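PDB 4O5P: uncharacterized protein from Pseudomonas aeruginosa, which acts as a type VI secretion phospholipase effector (Tle1), an enzyme of the alpha/beta-hydrolase clan that probably hydrolyses membrane phospholipids of rival cells. Local coordinates for residues 307-311 / 325-331; 227-233 / 270-276; 399-405 / 447-453; 372-376 / 405-409; 181-185 / 604-608. Residue numbers count along the deposited sequence, not the author numbering.

Contact 1: residues 307-311 / 325-331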
# COMPACT_ATOMS: atom_id res chain seq x y z
N ARG A 307 8.88 10.44 -1.22
CA ARG A 307 8.99 11.83 -0.80
C ARG A 307 7.97 12.67 -1.55
O ARG A 307 7.93 12.63 -2.79
CB ARG A 307 10.40 12.31 -1.14
CG ARG A 307 10.77 13.63 -0.55
CD ARG A 307 12.01 14.20 -1.26
NE ARG A 307 12.13 15.61 -0.92
CZ ARG A 307 12.72 16.05 0.19
NH1 ARG A 307 13.28 15.18 1.04
NH2 ARG A 307 12.76 17.35 0.45
N LEU A 308 7.12 13.41 -0.84
CA LEU A 308 6.07 14.17 -1.52
C LEU A 308 6.73 15.22 -2.44
O LEU A 308 7.87 15.62 -2.20
CB LEU A 308 5.12 14.82 -0.53
CG LEU A 308 4.18 14.00 0.37
CD1 LEU A 308 3.36 14.95 1.20
CD2 LEU A 308 3.25 13.09 -0.40
N PRO A 309 6.03 15.63 -3.52
CA PRO A 309 6.63 16.62 -4.44
C PRO A 309 7.01 17.92 -3.73
O PRO A 309 6.24 18.43 -2.91
CB PRO A 309 5.49 16.90 -5.44
CG PRO A 309 4.75 15.62 -5.52
CD PRO A 309 4.79 15.05 -4.08
N ASP A 310 8.21 18.41 -4.03
CA ASP A 310 8.66 19.69 -3.49
C ASP A 310 8.36 20.80 -4.49
O ASP A 310 8.61 20.66 -5.69
CB ASP A 310 10.15 19.66 -3.16
CG ASP A 310 10.41 19.33 -1.71
OD1 ASP A 310 9.61 19.75 -0.84
OD2 ASP A 310 11.43 18.67 -1.42
N GLU A 311 7.81 21.89 -3.98
CA GLU A 311 7.50 23.04 -4.80
C GLU A 311 8.78 23.84 -5.05
O GLU A 311 9.71 23.81 -4.24
CB GLU A 311 6.45 23.92 -4.11
CG GLU A 311 5.15 23.18 -3.75
CD GLU A 311 4.46 22.55 -4.96
OE1 GLU A 311 4.69 23.00 -6.11
OE2 GLU A 311 3.69 21.58 -4.76
N CYS A 325 1.67 28.70 -8.66
CA CYS A 325 3.06 28.27 -8.78
C CYS A 325 3.23 26.80 -8.35
O CYS A 325 4.21 26.15 -8.71
CB CYS A 325 3.97 29.14 -7.90
SG CYS A 325 3.93 30.94 -8.23
N SER A 326 2.26 26.30 -7.58
CA SER A 326 2.43 25.02 -6.86
C SER A 326 1.86 23.80 -7.60
O SER A 326 0.83 23.88 -8.26
CB SER A 326 1.80 25.11 -5.46
OG SER A 326 2.32 26.21 -4.73
N PHE A 327 2.56 22.68 -7.48
CA PHE A 327 2.10 21.43 -8.06
C PHE A 327 1.11 20.66 -7.16
O PHE A 327 0.10 20.13 -7.63
CB PHE A 327 3.30 20.56 -8.43
CG PHE A 327 2.93 19.27 -9.08
CD1 PHE A 327 2.40 19.25 -10.35
CD2 PHE A 327 3.12 18.06 -8.40
CE1 PHE A 327 2.05 18.05 -10.96
CE2 PHE A 327 2.76 16.86 -9.00
CZ PHE A 327 2.24 16.84 -10.27
N LEU A 328 1.40 20.64 -5.85
CA LEU A 328 0.56 19.91 -4.89
C LEU A 328 -0.05 20.87 -3.89
O LEU A 328 0.67 21.55 -3.16
CB LEU A 328 1.38 18.85 -4.15
CG LEU A 328 0.71 18.12 -2.99
CD1 LEU A 328 -0.43 17.28 -3.52
CD2 LEU A 328 1.73 17.23 -2.23
N LYS A 329 -1.38 20.94 -3.84
CA LYS A 329 -2.06 21.92 -2.97
C LYS A 329 -2.35 21.43 -1.55
O LYS A 329 -2.50 22.23 -0.63
CB LYS A 329 -3.39 22.36 -3.59
CG LYS A 329 -3.33 22.84 -5.04
CD LYS A 329 -2.36 23.99 -5.24
CE LYS A 329 -2.27 24.28 -6.75
NZ LYS A 329 -1.52 25.53 -7.12
N ARG A 330 -2.43 20.11 -1.37
CA ARG A 330 -2.93 19.54 -0.11
C ARG A 330 -2.72 18.03 -0.08
O ARG A 330 -3.15 17.31 -0.99
CB ARG A 330 -4.42 19.85 0.05
CG ARG A 330 -5.07 19.27 1.32
CD ARG A 330 -4.54 19.94 2.58
NE ARG A 330 -5.25 19.50 3.78
CZ ARG A 330 -4.79 19.65 5.01
NH1 ARG A 330 -3.60 20.21 5.21
NH2 ARG A 330 -5.49 19.24 6.05
N CYS A 331 -2.07 17.54 0.98
CA CYS A 331 -1.95 16.11 1.19
C CYS A 331 -2.30 15.73 2.63
O CYS A 331 -1.78 16.31 3.58
CB CYS A 331 -0.54 15.61 0.86
SG CYS A 331 -0.31 13.82 1.14
O HOH W 1 6.77 24.36 -7.73
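Segments 307-311 and 325-331, two parts of the long loop between strands 294-299 and 331-336, run in nearly opposite directions, and Glu311 dominates their meeting. With chi1 and chi2 both m, its side chain folds back so that the carboxylate faces the backbone of 325-331 and takes two amides in succession: Phe327 N donates to Glu311 OE1 at 2.6 Å and Leu328 N to Glu311 OE2 at 2.7 Å, both nearly straight. A water donates to Glu311 OE1 (3.0 Å) and to Cys325 O (3.3 Å), extending the grip two residues back from Phe327.

Beside this polar clamp lies an apolar seam. Leu308, in the mt rotamer, brings CD1 to 3.8 Å from Cys331 SG, while Leu328 CD2 comes within 4.2 Å of Pro309 CD. With chi1 t, Phe327 sets its ring edge against Pro309, Pro309 CB to Phe327 CD2 4.0 Å; helix 238-254 also packs on this ring through Leu250 and Gln251. Asp310 points away and is salt-bridged within its own segment, Arg307 NH2 to Asp310 OD2 at 2.6 Å.

Both segments belong to the catalytic domain, where 325-331 leads directly into the central sheet. Glu311 OE2 also forms a salt bridge with Arg367, so the carboxylate has its charge balanced by arginine while its oxygens satisfy two amides of a loop that lacks regular structure.

Contact 2: residues 227-233 / 270-276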
# COMPACT_ATOMS: atom_id res chain seq x y z
N LEU A 227 -9.67 24.96 -19.73
CA LEU A 227 -8.86 25.85 -18.91
C LEU A 227 -7.71 25.19 -18.16
O LEU A 227 -6.60 25.73 -18.12
CB LEU A 227 -9.74 26.57 -17.90
CG LEU A 227 -10.68 27.62 -18.48
CD1 LEU A 227 -11.52 28.23 -17.38
CD2 LEU A 227 -9.86 28.68 -19.19
N ALA A 228 -7.98 24.06 -17.51
CA ALA A 228 -6.98 23.45 -16.64
C ALA A 228 -7.32 22.02 -16.33
O ALA A 228 -8.40 21.52 -16.68
CB ALA A 228 -6.84 24.24 -15.32
N MSE A 229 -6.38 21.37 -15.64
CA MSE A 229 -6.58 20.03 -15.15
C MSE A 229 -6.27 19.99 -13.67
O MSE A 229 -5.17 20.33 -13.25
CB MSE A 229 -5.69 19.06 -15.91
CG MSE A 229 -6.24 18.86 -17.29
SE MSE A 229 -5.46 17.52 -18.35
CE MSE A 229 -5.10 16.09 -17.02
N ARG A 230 -7.27 19.55 -12.90
CA ARG A 230 -7.21 19.58 -11.45
C ARG A 230 -7.45 18.17 -10.95
O ARG A 230 -8.48 17.56 -11.28
CB ARG A 230 -8.28 20.53 -10.93
CG ARG A 230 -8.23 21.91 -11.55
CD ARG A 230 -6.93 22.59 -11.21
NE ARG A 230 -6.79 23.92 -11.81
CZ ARG A 230 -5.62 24.56 -11.90
NH1 ARG A 230 -4.51 24.01 -11.42
NH2 ARG A 230 -5.57 25.76 -12.46
N LEU A 231 -6.51 17.65 -10.15
CA LEU A 231 -6.52 16.23 -9.78
C LEU A 231 -6.84 16.00 -8.30
O LEU A 231 -6.37 16.73 -7.45
CB LEU A 231 -5.17 15.57 -10.09
CG LEU A 231 -4.70 15.48 -11.55
CD1 LEU A 231 -3.61 14.46 -11.70
CD2 LEU A 231 -5.83 15.16 -12.47
N TYR A 232 -7.65 14.99 -8.03
CA TYR A 232 -7.98 14.54 -6.69
C TYR A 232 -7.62 13.06 -6.67
O TYR A 232 -8.16 12.28 -7.48
CB TYR A 232 -9.46 14.80 -6.39
CG TYR A 232 -9.86 16.19 -6.85
CD1 TYR A 232 -10.23 16.42 -8.17
CD2 TYR A 232 -9.80 17.27 -5.98
CE1 TYR A 232 -10.55 17.68 -8.62
CE2 TYR A 232 -10.13 18.55 -6.43
CZ TYR A 232 -10.51 18.74 -7.74
OH TYR A 232 -10.83 19.99 -8.19
N ILE A 233 -6.69 12.69 -5.80
CA ILE A 233 -6.05 11.37 -5.86
C ILE A 233 -6.15 10.69 -4.50
O ILE A 233 -5.76 11.28 -3.50
CB ILE A 233 -4.53 11.49 -6.20
CG1 ILE A 233 -4.29 12.40 -7.43
CG2 ILE A 233 -3.90 10.11 -6.40
CD1 ILE A 233 -4.63 11.78 -8.76
N LEU A 270 -1.96 22.80 -20.86
CA LEU A 270 -2.92 23.13 -19.82
C LEU A 270 -2.27 23.12 -18.44
O LEU A 270 -1.56 22.16 -18.11
CB LEU A 270 -4.06 22.11 -19.81
CG LEU A 270 -5.05 21.99 -20.96
CD1 LEU A 270 -5.93 20.77 -20.73
CD2 LEU A 270 -5.90 23.25 -21.08
N PRO A 271 -2.53 24.15 -17.63
CA PRO A 271 -2.10 24.13 -16.22
C PRO A 271 -2.62 22.87 -15.57
O PRO A 271 -3.76 22.47 -15.85
CB PRO A 271 -2.81 25.35 -15.61
CG PRO A 271 -3.03 26.28 -16.76
CD PRO A 271 -3.28 25.39 -17.96
N ILE A 272 -1.80 22.25 -14.72
CA ILE A 272 -2.20 21.03 -14.02
C ILE A 272 -1.74 21.09 -12.57
O ILE A 272 -0.63 21.54 -12.27
CB ILE A 272 -1.64 19.75 -14.70
CG1 ILE A 272 -2.19 18.48 -14.05
CG2 ILE A 272 -0.10 19.76 -14.72
CD1 ILE A 272 -1.81 17.20 -14.81
N SER A 273 -2.61 20.63 -11.68
CA SER A 273 -2.25 20.57 -10.27
C SER A 273 -2.93 19.38 -9.61
O SER A 273 -4.00 18.96 -10.04
CB SER A 273 -2.69 21.86 -9.59
OG SER A 273 -4.11 21.91 -9.51
N ILE A 274 -2.31 18.84 -8.57
CA ILE A 274 -2.99 17.92 -7.67
C ILE A 274 -3.61 18.75 -6.54
O ILE A 274 -2.92 19.17 -5.63
CB ILE A 274 -2.04 16.83 -7.11
CG1 ILE A 274 -1.59 15.88 -8.24
CG2 ILE A 274 -2.73 16.04 -5.99
CD1 ILE A 274 -0.53 14.84 -7.82
N GLU A 275 -4.91 19.01 -6.64
CA GLU A 275 -5.64 19.78 -5.63
C GLU A 275 -5.69 19.04 -4.30
O GLU A 275 -5.75 19.68 -3.23
CB GLU A 275 -7.07 20.01 -6.11
CG GLU A 275 -7.21 20.89 -7.35
CD GLU A 275 -6.64 22.27 -7.13
OE1 GLU A 275 -7.18 23.01 -6.29
OE2 GLU A 275 -5.61 22.60 -7.78
N PHE A 276 -5.67 17.71 -4.35
CA PHE A 276 -5.75 16.91 -3.11
C PHE A 276 -5.15 15.51 -3.27
O PHE A 276 -5.49 14.78 -4.20
CB PHE A 276 -7.21 16.80 -2.65
CG PHE A 276 -7.38 16.10 -1.32
CD1 PHE A 276 -7.28 16.81 -0.12
CD2 PHE A 276 -7.63 14.73 -1.26
CE1 PHE A 276 -7.43 16.17 1.11
CE2 PHE A 276 -7.78 14.08 -0.04
CZ PHE A 276 -7.68 14.80 1.15
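Backbone amides and carbonyls of the two strands pair in parallel, with an axis separation of 4.7 Å and a crossing angle of -16°. Met229, a selenomethionine in this crystal, works in both directions: its N donates to Pro271 O (2.8 Å) and its O accepts from Ser273 N (3.0 Å). Leu231 N then donates to Ser273 O at 2.8 Å. Beyond it the register slips by one residue in a beta bulge at Glu275, where Leu231 O receives two weak bonds, from Glu275 N at 2.8 Å and from Phe276 N at 3.3 Å; Ile233 N to Phe276 O (2.9 Å) restores the ladder.

These are neighbouring strands of the central, largely parallel sheet of an alpha/beta-hydrolase fold, joined by a crossover through helix 238-254. Strand 225-236 runs on toward Ser237, which sits in a GxSxG pattern consistent with a nucleophile elbow. On its other edge, strand 62-71 takes up the amides and carbonyls that point away from 270-276.

Met229, Leu231, Ile272 and Ile274 share one face, and helix 238-254 covers part of it. The opposite face carries polar groups: Arg230 NH1 donates to Ser273 OG (2.9 Å), and Ser273 OG in turn donates to Glu275 OE2 over a very short 2.4 Å. Arg230 NE forms a salt bridge with Asp37, and Tyr232 OH is hydrogen-bonded to His66.

Contact 3: residues 399-405 / 447-453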
# COMPACT_ATOMS: atom_id res chain seq x y z
N GLU A 399 -21.41 -0.06 9.91
CA GLU A 399 -21.37 1.16 10.73
C GLU A 399 -20.62 0.98 12.06
O GLU A 399 -20.46 1.94 12.83
CB GLU A 399 -22.79 1.72 10.98
CG GLU A 399 -23.63 0.95 11.99
CD GLU A 399 -24.46 -0.16 11.36
OE1 GLU A 399 -24.04 -0.75 10.33
OE2 GLU A 399 -25.55 -0.44 11.91
N PHE A 400 -20.14 -0.24 12.33
CA PHE A 400 -19.34 -0.50 13.53
C PHE A 400 -17.87 -0.74 13.19
O PHE A 400 -17.04 -0.98 14.07
CB PHE A 400 -19.89 -1.69 14.31
CG PHE A 400 -21.29 -1.47 14.82
CD1 PHE A 400 -21.52 -0.72 15.97
CD2 PHE A 400 -22.38 -2.02 14.15
CE1 PHE A 400 -22.81 -0.51 16.44
CE2 PHE A 400 -23.67 -1.82 14.62
CZ PHE A 400 -23.89 -1.07 15.77
N LEU A 401 -17.57 -0.66 11.90
CA LEU A 401 -16.24 -0.95 11.38
C LEU A 401 -15.33 0.25 11.65
O LEU A 401 -15.66 1.38 11.25
CB LEU A 401 -16.36 -1.21 9.87
CG LEU A 401 -15.64 -2.30 9.07
CD1 LEU A 401 -15.50 -3.61 9.82
CD2 LEU A 401 -16.37 -2.52 7.74
N LEU A 402 -14.20 0.01 12.31
CA LEU A 402 -13.33 1.11 12.74
C LEU A 402 -12.93 2.03 11.58
O LEU A 402 -12.92 3.28 11.70
CB LEU A 402 -12.10 0.52 13.46
CG LEU A 402 -11.06 1.47 14.04
CD1 LEU A 402 -11.69 2.54 14.91
CD2 LEU A 402 -10.03 0.67 14.84
N SER A 403 -12.65 1.42 10.43
CA SER A 403 -12.21 2.15 9.25
C SER A 403 -13.20 3.22 8.76
O SER A 403 -12.85 4.03 7.91
CB SER A 403 -11.91 1.17 8.12
OG SER A 403 -13.00 0.30 7.93
N GLN A 404 -14.42 3.19 9.27
CA GLN A 404 -15.41 4.21 8.90
C GLN A 404 -15.07 5.60 9.42
O GLN A 404 -15.58 6.59 8.88
CB GLN A 404 -16.82 3.79 9.36
CG GLN A 404 -17.34 2.51 8.68
CD GLN A 404 -17.66 2.70 7.21
OE1 GLN A 404 -16.99 2.16 6.32
NE2 GLN A 404 -18.71 3.47 6.93
N ILE A 405 -14.21 5.70 10.43
CA ILE A 405 -13.89 7.04 10.96
C ILE A 405 -12.91 7.73 10.02
O ILE A 405 -13.19 8.82 9.48
CB ILE A 405 -13.30 6.98 12.41
CG1 ILE A 405 -14.20 6.18 13.35
CG2 ILE A 405 -13.08 8.38 12.97
CD1 ILE A 405 -15.59 6.78 13.53
N PHE A 447 -20.97 4.97 4.13
CA PHE A 447 -20.27 5.95 4.95
C PHE A 447 -20.82 6.03 6.38
O PHE A 447 -20.46 6.94 7.13
CB PHE A 447 -20.36 7.34 4.30
CG PHE A 447 -19.41 7.54 3.14
CD1 PHE A 447 -19.68 6.97 1.90
CD2 PHE A 447 -18.27 8.31 3.29
CE1 PHE A 447 -18.80 7.16 0.84
CE2 PHE A 447 -17.38 8.50 2.23
CZ PHE A 447 -17.65 7.93 1.00
N SER A 448 -21.69 5.08 6.75
CA SER A 448 -22.32 5.09 8.08
C SER A 448 -21.34 4.93 9.25
O SER A 448 -20.44 4.08 9.21
CB SER A 448 -23.36 3.98 8.19
OG SER A 448 -24.53 4.27 7.45
N VAL A 449 -21.52 5.74 10.29
CA VAL A 449 -20.80 5.57 11.55
C VAL A 449 -21.82 5.52 12.69
O VAL A 449 -22.66 6.41 12.80
CB VAL A 449 -19.84 6.73 11.83
CG1 VAL A 449 -19.30 6.66 13.26
CG2 VAL A 449 -18.72 6.72 10.83
N SER A 450 -21.74 4.51 13.55
CA SER A 450 -22.69 4.40 14.64
C SER A 450 -22.16 5.17 15.84
O SER A 450 -20.96 5.45 15.92
CB SER A 450 -22.92 2.94 15.01
OG SER A 450 -21.82 2.41 15.72
N GLU A 451 -23.03 5.54 16.78
CA GLU A 451 -22.53 6.31 17.90
C GLU A 451 -21.67 5.46 18.82
O GLU A 451 -20.78 5.99 19.48
CB GLU A 451 -23.66 7.05 18.64
CG GLU A 451 -24.44 6.23 19.66
CD GLU A 451 -25.38 7.09 20.50
OE1 GLU A 451 -25.79 8.17 20.01
OE2 GLU A 451 -25.70 6.68 21.64
N GLU A 452 -21.88 4.15 18.85
CA GLU A 452 -21.05 3.28 19.68
C GLU A 452 -19.61 3.32 19.16
O GLU A 452 -18.65 3.51 19.93
CB GLU A 452 -21.60 1.85 19.66
CG GLU A 452 -20.83 0.83 20.49
CD GLU A 452 -21.50 -0.56 20.48
OE1 GLU A 452 -22.43 -0.76 21.30
OE2 GLU A 452 -21.11 -1.45 19.67
N LEU A 453 -19.48 3.19 17.84
CA LEU A 453 -18.19 3.33 17.18
C LEU A 453 -17.58 4.70 17.48
O LEU A 453 -16.44 4.77 17.92
CB LEU A 453 -18.34 3.11 15.66
CG LEU A 453 -17.08 3.39 14.83
CD1 LEU A 453 -15.93 2.50 15.29
CD2 LEU A 453 -17.31 3.28 13.32
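Glu399 opens the first segment in a 3-10 turn, and its backbone makes most of the polar contact there. Glu399 O accepts from Ser450 N at 3.0 Å and, weakly, from Ser450 OG at 3.2 Å, while Glu399 CA lies 3.4 Å from Ser448 O in a CA-H...O contact. The hydroxyl has a second task: as N-cap of helix 451-463, Ser450 OG accepts from Leu453 N at 3.3 Å. Phe400 follows, its ring lying over Ser450 CB in an off-centre CH-pi contact, 4.2 Å from CB to the ring centroid. Leu401 O and Leu402 then border the Leu453 side chain, with Leu401 O 3.3 Å from Leu453 CD2 and Leu402 CD1 4.3 Å from Leu453 CD1. In the first turn of the next helix, Gln404 NE2 reaches across to Ser448 O (2.9 Å) and also donates to Glu446 O. Ile405 closes the row, its CD1 3.7 Å from Val449 CG1 and 3.9 Å from Leu453 CD2.

The contact thus joins the start of helix 403-416 to the start of helix 451-463, with Leu453 fitted against the turn that leads into the former. Helix 91-97 packs alongside, touching Gln404 and Phe447.

Contact 4: residues 372-376 / 405-409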
# COMPACT_ATOMS: atom_id res chain seq x y z
N GLU A 372 -0.27 14.65 8.70
CA GLU A 372 -0.23 13.20 8.95
C GLU A 372 -0.93 12.93 10.29
O GLU A 372 -0.55 13.49 11.33
CB GLU A 372 1.24 12.72 8.96
CG GLU A 372 1.49 11.21 9.17
CD GLU A 372 2.87 10.78 8.66
OE1 GLU A 372 3.88 10.95 9.38
OE2 GLU A 372 2.95 10.27 7.53
N TYR A 373 -1.98 12.11 10.27
CA TYR A 373 -2.76 11.82 11.48
C TYR A 373 -2.58 10.38 11.93
O TYR A 373 -2.67 9.46 11.11
CB TYR A 373 -4.24 12.08 11.23
CG TYR A 373 -4.62 13.53 11.17
CD1 TYR A 373 -4.71 14.29 12.34
CD2 TYR A 373 -4.90 14.15 9.95
CE1 TYR A 373 -5.08 15.65 12.29
CE2 TYR A 373 -5.26 15.48 9.90
CZ TYR A 373 -5.34 16.22 11.06
OH TYR A 373 -5.70 17.54 10.98
N ALA A 374 -2.33 10.20 13.23
CA ALA A 374 -2.23 8.86 13.81
C ALA A 374 -3.62 8.33 14.15
O ALA A 374 -4.40 9.02 14.81
CB ALA A 374 -1.37 8.89 15.06
N TYR A 375 -3.90 7.10 13.71
CA TYR A 375 -5.20 6.41 13.88
C TYR A 375 -5.04 5.03 14.54
O TYR A 375 -4.03 4.35 14.36
CB TYR A 375 -5.92 6.24 12.53
CG TYR A 375 -6.87 7.38 12.20
CD1 TYR A 375 -6.38 8.61 11.74
CD2 TYR A 375 -8.24 7.24 12.35
CE1 TYR A 375 -7.25 9.67 11.45
CE2 TYR A 375 -9.10 8.29 12.08
CZ TYR A 375 -8.60 9.49 11.63
OH TYR A 375 -9.48 10.52 11.35
N PRO A 376 -6.06 4.59 15.30
CA PRO A 376 -6.00 3.29 15.97
C PRO A 376 -6.32 2.17 15.00
O PRO A 376 -6.96 2.43 13.97
CB PRO A 376 -7.12 3.40 17.01
CG PRO A 376 -8.12 4.25 16.34
CD PRO A 376 -7.32 5.29 15.58
N ILE A 405 -14.21 5.70 10.43
CA ILE A 405 -13.89 7.04 10.96
C ILE A 405 -12.91 7.73 10.02
O ILE A 405 -13.19 8.82 9.48
CB ILE A 405 -13.30 6.98 12.41
CG1 ILE A 405 -14.20 6.18 13.35
CG2 ILE A 405 -13.08 8.38 12.97
CD1 ILE A 405 -15.59 6.78 13.53
N ALA A 406 -11.78 7.07 9.80
CA ALA A 406 -10.80 7.56 8.82
C ALA A 406 -11.49 7.90 7.50
O ALA A 406 -11.19 8.93 6.89
CB ALA A 406 -9.71 6.55 8.62
N LEU A 407 -12.42 7.05 7.07
CA LEU A 407 -13.14 7.29 5.81
C LEU A 407 -13.83 8.65 5.84
O LEU A 407 -13.62 9.51 4.95
CB LEU A 407 -14.18 6.19 5.57
CG LEU A 407 -15.25 6.44 4.51
CD1 LEU A 407 -14.63 6.48 3.12
CD2 LEU A 407 -16.30 5.37 4.59
N GLN A 408 -14.61 8.88 6.89
CA GLN A 408 -15.32 10.15 6.97
C GLN A 408 -14.31 11.29 7.03
O GLN A 408 -14.48 12.34 6.38
CB GLN A 408 -16.27 10.17 8.17
CG GLN A 408 -17.55 9.38 7.93
CD GLN A 408 -18.71 9.82 8.84
OE1 GLN A 408 -18.57 10.77 9.62
NE2 GLN A 408 -19.85 9.14 8.73
N HIS A 409 -13.22 11.05 7.75
CA HIS A 409 -12.25 12.12 7.93
C HIS A 409 -11.72 12.48 6.55
O HIS A 409 -11.66 13.67 6.18
CB HIS A 409 -11.14 11.69 8.90
CG HIS A 409 -10.09 12.73 9.13
ND1 HIS A 409 -9.00 12.52 9.95
CD2 HIS A 409 -9.95 13.99 8.65
CE1 HIS A 409 -8.23 13.59 9.95
NE2 HIS A 409 -8.78 14.50 9.16
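This is a buried strand-to-helix contact in the catalytic domain, where helix 403-416 packs alongside the C-terminal part of strand 370-375 of the central sheet. The two run nearly antiparallel, at 160°, and their axes stay 11.0 Å apart, a gap bridged by large aromatic side chains. Tyr373 and Tyr375, two apart on the strand, both point toward the helix and form an aromatic cluster with His409. Tyr375 OH and His409 ND1 share a very short hydrogen bond of 2.5 Å. The His409 ring also turns its edge to the face of Tyr373, His409 CE1 to Tyr373 CD2 3.4 Å, in an edge-to-face pair with centroids 4.8 Å apart. One turn earlier, Ala406 CB sits over the face of Tyr375, 4.3 Å from the ring centroid, and Ile405 CG2 lies 4.1 Å from Tyr375 CE2.

His409 NE2 is hydrogen-bonded to Glu413 as well, so both imidazole nitrogens have partners, which is consistent with a well-defined ring orientation within an otherwise largely apolar interface.

Contact 5: residues 181-185 / 604-608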
# COMPACT_ATOMS: atom_id res chain seq x y z
N ASN A 181 10.53 -2.98 -17.62
CA ASN A 181 10.82 -4.38 -17.95
C ASN A 181 11.88 -5.08 -17.10
O ASN A 181 12.76 -5.74 -17.65
CB ASN A 181 11.24 -4.51 -19.42
CG ASN A 181 10.26 -3.87 -20.36
OD1 ASN A 181 10.63 -3.00 -21.15
ND2 ASN A 181 9.00 -4.28 -20.29
N TRP A 182 11.83 -4.93 -15.78
CA TRP A 182 12.89 -5.50 -14.95
C TRP A 182 12.99 -7.02 -15.11
O TRP A 182 12.00 -7.73 -14.99
CB TRP A 182 12.73 -5.14 -13.46
CG TRP A 182 13.64 -5.92 -12.54
CD1 TRP A 182 13.27 -6.87 -11.62
CD2 TRP A 182 15.08 -5.85 -12.48
NE1 TRP A 182 14.38 -7.37 -10.98
CE2 TRP A 182 15.50 -6.77 -11.49
CE3 TRP A 182 16.04 -5.10 -13.15
CZ2 TRP A 182 16.85 -6.96 -11.16
CZ3 TRP A 182 17.38 -5.28 -12.83
CH2 TRP A 182 17.78 -6.21 -11.84
N THR A 183 14.20 -7.49 -15.43
CA THR A 183 14.54 -8.90 -15.31
C THR A 183 16.04 -9.13 -15.05
O THR A 183 16.85 -8.20 -15.11
CB THR A 183 14.12 -9.73 -16.55
OG1 THR A 183 14.13 -11.12 -16.21
CG2 THR A 183 15.06 -9.48 -17.74
N VAL A 184 16.37 -10.39 -14.76
CA VAL A 184 17.76 -10.81 -14.64
C VAL A 184 17.95 -11.96 -15.61
O VAL A 184 17.18 -12.92 -15.59
CB VAL A 184 18.08 -11.29 -13.22
CG1 VAL A 184 19.56 -11.63 -13.10
CG2 VAL A 184 17.69 -10.23 -12.20
N SER A 185 18.96 -11.87 -16.47
CA SER A 185 19.26 -12.96 -17.40
C SER A 185 20.66 -13.53 -17.14
O SER A 185 21.60 -12.79 -16.81
CB SER A 185 19.15 -12.50 -18.86
OG SER A 185 20.35 -11.90 -19.31
N ASP A 604 13.99 -13.68 -4.11
CA ASP A 604 13.64 -13.70 -5.53
C ASP A 604 13.86 -12.31 -6.11
O ASP A 604 13.02 -11.43 -5.96
CB ASP A 604 12.19 -14.15 -5.71
CG ASP A 604 11.74 -14.11 -7.15
OD1 ASP A 604 12.59 -13.96 -8.06
OD2 ASP A 604 10.52 -14.23 -7.38
N LEU A 605 15.00 -12.13 -6.76
CA LEU A 605 15.39 -10.82 -7.25
C LEU A 605 14.57 -10.35 -8.45
O LEU A 605 14.77 -9.23 -8.93
CB LEU A 605 16.90 -10.80 -7.53
CG LEU A 605 17.58 -11.04 -6.18
CD1 LEU A 605 18.48 -12.27 -6.16
CD2 LEU A 605 18.31 -9.78 -5.69
N LEU A 606 13.66 -11.19 -8.92
CA LEU A 606 12.74 -10.83 -10.00
C LEU A 606 11.58 -9.98 -9.49
O LEU A 606 10.91 -9.28 -10.27
CB LEU A 606 12.22 -12.08 -10.72
CG LEU A 606 13.22 -12.92 -11.52
CD1 LEU A 606 12.52 -14.03 -12.30
CD2 LEU A 606 14.05 -12.06 -12.47
N LEU A 607 11.34 -10.04 -8.18
CA LEU A 607 10.27 -9.24 -7.55
C LEU A 607 10.55 -7.74 -7.60
O LEU A 607 9.66 -6.92 -7.34
CB LEU A 607 10.03 -9.68 -6.09
CG LEU A 607 9.37 -11.04 -5.86
CD1 LEU A 607 9.17 -11.30 -4.36
CD2 LEU A 607 8.04 -11.14 -6.60
N GLY A 608 11.79 -7.38 -7.89
CA GLY A 608 12.15 -5.99 -8.08
C GLY A 608 12.07 -5.13 -6.83
O GLY A 608 11.48 -4.04 -6.85
O HOH W 2 11.35 -9.43 -13.16
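A tryptophan indole caught by a backbone carbonyl more than 400 residues further along the chain is the striking feature here. Trp182 NE1 donates to Leu605 O at 2.8 Å and 166°, the carbonyl lying near the ring plane. The t rotamer of Trp182 carries the indole toward the turn 604-608, where CD1 also approaches Leu606 O (3.6 Å) and Gly608 CA (3.8 Å). Gly608, with phi of 67°, presents no side chain to this edge of the ring. A water adds a second link, donating to Trp182 O at 2.6 Å and to Leu606 O at 2.9 Å.

The turn that receives the indole joins strands 596-604 and 609-614. It is shaped from within: Asp604 OD1 accepts from Leu606 N at 3.1 Å in an Asx turn, and Leu607 N bonds to Asp604 O, also at 3.1 Å. Leu606 reaches back over the other segment, its CD2 4.1 Å from Val184 CG2 and 3.9 Å from Thr183 OG1.

The contact therefore ties the short hairpin strand 184-185 to the C-terminal domain. Its polar part engages main-chain carbonyls of the turn, so the match depends on the backbone shape of 604-608 more than on side-chain charge.

How the contacts relate
Contacts 1, 2 and 4 are buried within the hydrolase core, whereas contacts 3 and 5 are only partly buried. Contacts 1 and 2 adjoin directly: Phe327 O and Lys329 N pair with Ile274 N and O, so the loop of contact 1 continues the sheet beside strand 270-280. Contact 4 reaches the same sheet through strand 370-375, and shares helix 403-416 and Ile405 with contact 3. Contact 5 stands apart, across the chain's centre from contacts 3 and 4, and its loop along the sequence encloses all the others. Chemistry follows place: main-chain ladder in contact 2, carboxylate-to-amide clamp in 1, aromatic cluster in 4, backbone and glutamine hydrogen bonds round Leu453 in 3, indole and water in 5.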